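Local coordinates for metallo-beta-lactamase superfamily protein (Thermus thermophilus, PDB 2ZZI) that binds a pair of metal ions in a metallo-beta-lactamase fold and is probably a hydrolase, at residues Leu52-Phe57 against Pro123-Gly128. Numbering follows the deposited sequence.
Sequences LTHAHF and PGHSPG. With FE (Fe (III) ion), chain C.
H54 and H56 meet H125 around one iron(III) ion, each giving it a ring nitrogen. H54 binds through NE2 (2.3 Å to FE) and H125 likewise through NE2 (2.1 Å to FE), whereas H56 turns its ND1 to the metal, 2.5 Å from FE. With CG beside the backbone N, H56 points its ring toward the iron, and the turn about CB-CG (chi2 -162°) puts ND1 on the metal side. H125 instead reaches across from its loop with CG anti to the backbone N and forms an offset edge-to-face pair with H54, H125 giving the edge, the two planes 81° apart. H125 and H56 meet obliquely, with H56 CE1 3.0 Å from H125 NE2; the shared metal holds these two rings together. The far nitrogen of H54 is steadied by its neighbour in sequence: ND1 donates to T53 OG1 over 3.2 Å, along a bent path tilted out of the ring plane, and D28 accepts T53 in turn. S126 OG touches H54 CB (3.3 Å), while the S126 hydroxyl bonds to D80, which also takes the backbone N of A55 and G128 and so ties both loops together. D144 OD2 is the remaining protein ligand of this iron, and a second iron lies close to H54. Two histidines of the HxHxDH motif joined by a third from a distant loop form the first metal site of the metallo-beta-lactamase fold.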
loop_
_atom_site.group_PDB
_atom_site.type_symbol
_atom_site.label_atom_id
_atom_site.label_comp_id
_atom_site.label_asym_id
_atom_site.label_seq_id
_atom_site.Cartn_x
_atom_site.Cartn_y
_atom_site.Cartn_z
ATOM N N LEU A 52 -2.654 1.468 4.844
ATOM C CA LEU A 52 -3.099 1.283 3.474
ATOM C C LEU A 52 -2.538 2.372 2.578
ATOM O O LEU A 52 -2.726 3.554 2.844
ATOM C CB LEU A 52 -4.622 1.298 3.424
ATOM C CG LEU A 52 -5.276 0.314 4.392
ATOM C CD1 LEU A 52 -6.787 0.349 4.260
ATOM C CD2 LEU A 52 -4.740 -1.082 4.130
ATOM N N THR A 53 -1.843 1.969 1.520
ATOM C CA THR A 53 -1.282 2.920 0.568
ATOM C C THR A 53 -2.392 3.516 -0.282
ATOM O O THR A 53 -2.348 4.693 -0.635
ATOM C CB THR A 53 -0.240 2.265 -0.346
ATOM O OG1 THR A 53 -0.807 1.099 -0.950
ATOM C CG2 THR A 53 0.978 1.863 0.442
ATOM N N HIS A 54 -3.379 2.688 -0.614
ATOM C CA HIS A 54 -4.613 3.143 -1.254
ATOM C C HIS A 54 -5.723 2.127 -1.008
ATOM O O HIS A 54 -5.478 1.073 -0.434
ATOM C CB HIS A 54 -4.423 3.445 -2.751
ATOM C CG HIS A 54 -3.979 2.272 -3.568
ATOM N ND1 HIS A 54 -2.726 1.710 -3.451
ATOM C CD2 HIS A 54 -4.613 1.576 -4.543
ATOM C CE1 HIS A 54 -2.613 0.708 -4.303
ATOM N NE2 HIS A 54 -3.743 0.607 -4.979
ATOM N N ALA A 55 -6.943 2.440 -1.427
ATOM C CA ALA A 55 -8.095 1.652 -0.999
ATOM C C ALA A 55 -8.605 0.706 -2.071
ATOM O O ALA A 55 -9.777 0.314 -2.056
ATOM C CB ALA A 55 -9.219 2.568 -0.526
ATOM N N HIS A 56 -7.731 0.339 -3.002
ATOM C CA HIS A 56 -8.123 -0.570 -4.071
ATOM C C HIS A 56 -8.359 -1.953 -3.483
ATOM O O HIS A 56 -7.625 -2.388 -2.601
ATOM C CB HIS A 56 -7.067 -0.594 -5.181
ATOM C CG HIS A 56 -7.155 0.570 -6.121
ATOM N ND1 HIS A 56 -6.563 0.571 -7.366
ATOM C CD2 HIS A 56 -7.787 1.764 -6.005
ATOM C CE1 HIS A 56 -6.814 1.719 -7.971
ATOM N NE2 HIS A 56 -7.556 2.460 -7.167
ATOM N N PHE A 57 -9.398 -2.631 -3.963
ATOM C CA PHE A 57 -9.833 -3.899 -3.378
ATOM C C PHE A 57 -8.702 -4.921 -3.206
ATOM O O PHE A 57 -8.668 -5.655 -2.216
ATOM C CB PHE A 57 -10.977 -4.506 -4.199
ATOM C CG PHE A 57 -10.521 -5.210 -5.446
ATOM C CD1 PHE A 57 -10.614 -4.592 -6.678
ATOM C CD2 PHE A 57 -9.996 -6.494 -5.383
ATOM C CE1 PHE A 57 -10.191 -5.234 -7.827
ATOM C CE2 PHE A 57 -9.572 -7.144 -6.530
ATOM C CZ PHE A 57 -9.671 -6.512 -7.752
ATOM N N PRO A 123 -1.165 11.205 -5.226
ATOM C CA PRO A 123 -2.354 10.807 -5.960
ATOM C C PRO A 123 -2.035 10.503 -7.413
ATOM O O PRO A 123 -0.911 10.724 -7.859
ATOM C CB PRO A 123 -3.252 12.044 -5.865
ATOM C CG PRO A 123 -2.642 12.902 -4.806
ATOM C CD PRO A 123 -1.189 12.635 -4.895
ATOM N N GLY A 124 -3.018 10.001 -8.146
ATOM C CA GLY A 124 -2.810 9.650 -9.540
ATOM C C GLY A 124 -3.352 8.274 -9.848
ATOM O O GLY A 124 -4.193 8.118 -10.729
ATOM N N HIS A 125 -2.861 7.268 -9.129
ATOM C CA HIS A 125 -3.425 5.927 -9.230
ATOM C C HIS A 125 -4.782 5.940 -8.539
ATOM O O HIS A 125 -5.723 5.276 -8.971
ATOM C CB HIS A 125 -2.502 4.899 -8.585
ATOM C CG HIS A 125 -3.006 3.494 -8.678
ATOM N ND1 HIS A 125 -2.842 2.717 -9.806
ATOM C CD2 HIS A 125 -3.667 2.722 -7.784
ATOM C CE1 HIS A 125 -3.386 1.530 -9.603
ATOM N NE2 HIS A 125 -3.892 1.507 -8.383
ATOM N N SER A 126 -4.870 6.715 -7.465
ATOM C CA SER A 126 -6.133 6.984 -6.805
ATOM C C SER A 126 -6.016 8.295 -6.029
ATOM O O SER A 126 -4.915 8.792 -5.804
ATOM C CB SER A 126 -6.537 5.827 -5.886
ATOM O OG SER A 126 -5.770 5.816 -4.695
ATOM N N PRO A 127 -7.161 8.862 -5.629
ATOM C CA PRO A 127 -7.254 10.175 -4.996
ATOM C C PRO A 127 -6.562 10.244 -3.645
ATOM O O PRO A 127 -6.065 11.298 -3.262
ATOM C CB PRO A 127 -8.760 10.367 -4.808
ATOM C CG PRO A 127 -9.397 9.424 -5.760
ATOM C CD PRO A 127 -8.485 8.254 -5.839
ATOM N N GLY A 128 -6.539 9.132 -2.922
ATOM C CA GLY A 128 -5.935 9.106 -1.593
ATOM C C GLY A 128 -4.710 8.218 -1.493
ATOM O O GLY A 128 -4.428 7.657 -0.441
HETATM FE FE FE C . -4.165 -0.086 -7.085
HETATM O O HOH W 1 -4.918 -1.554 -7.384
#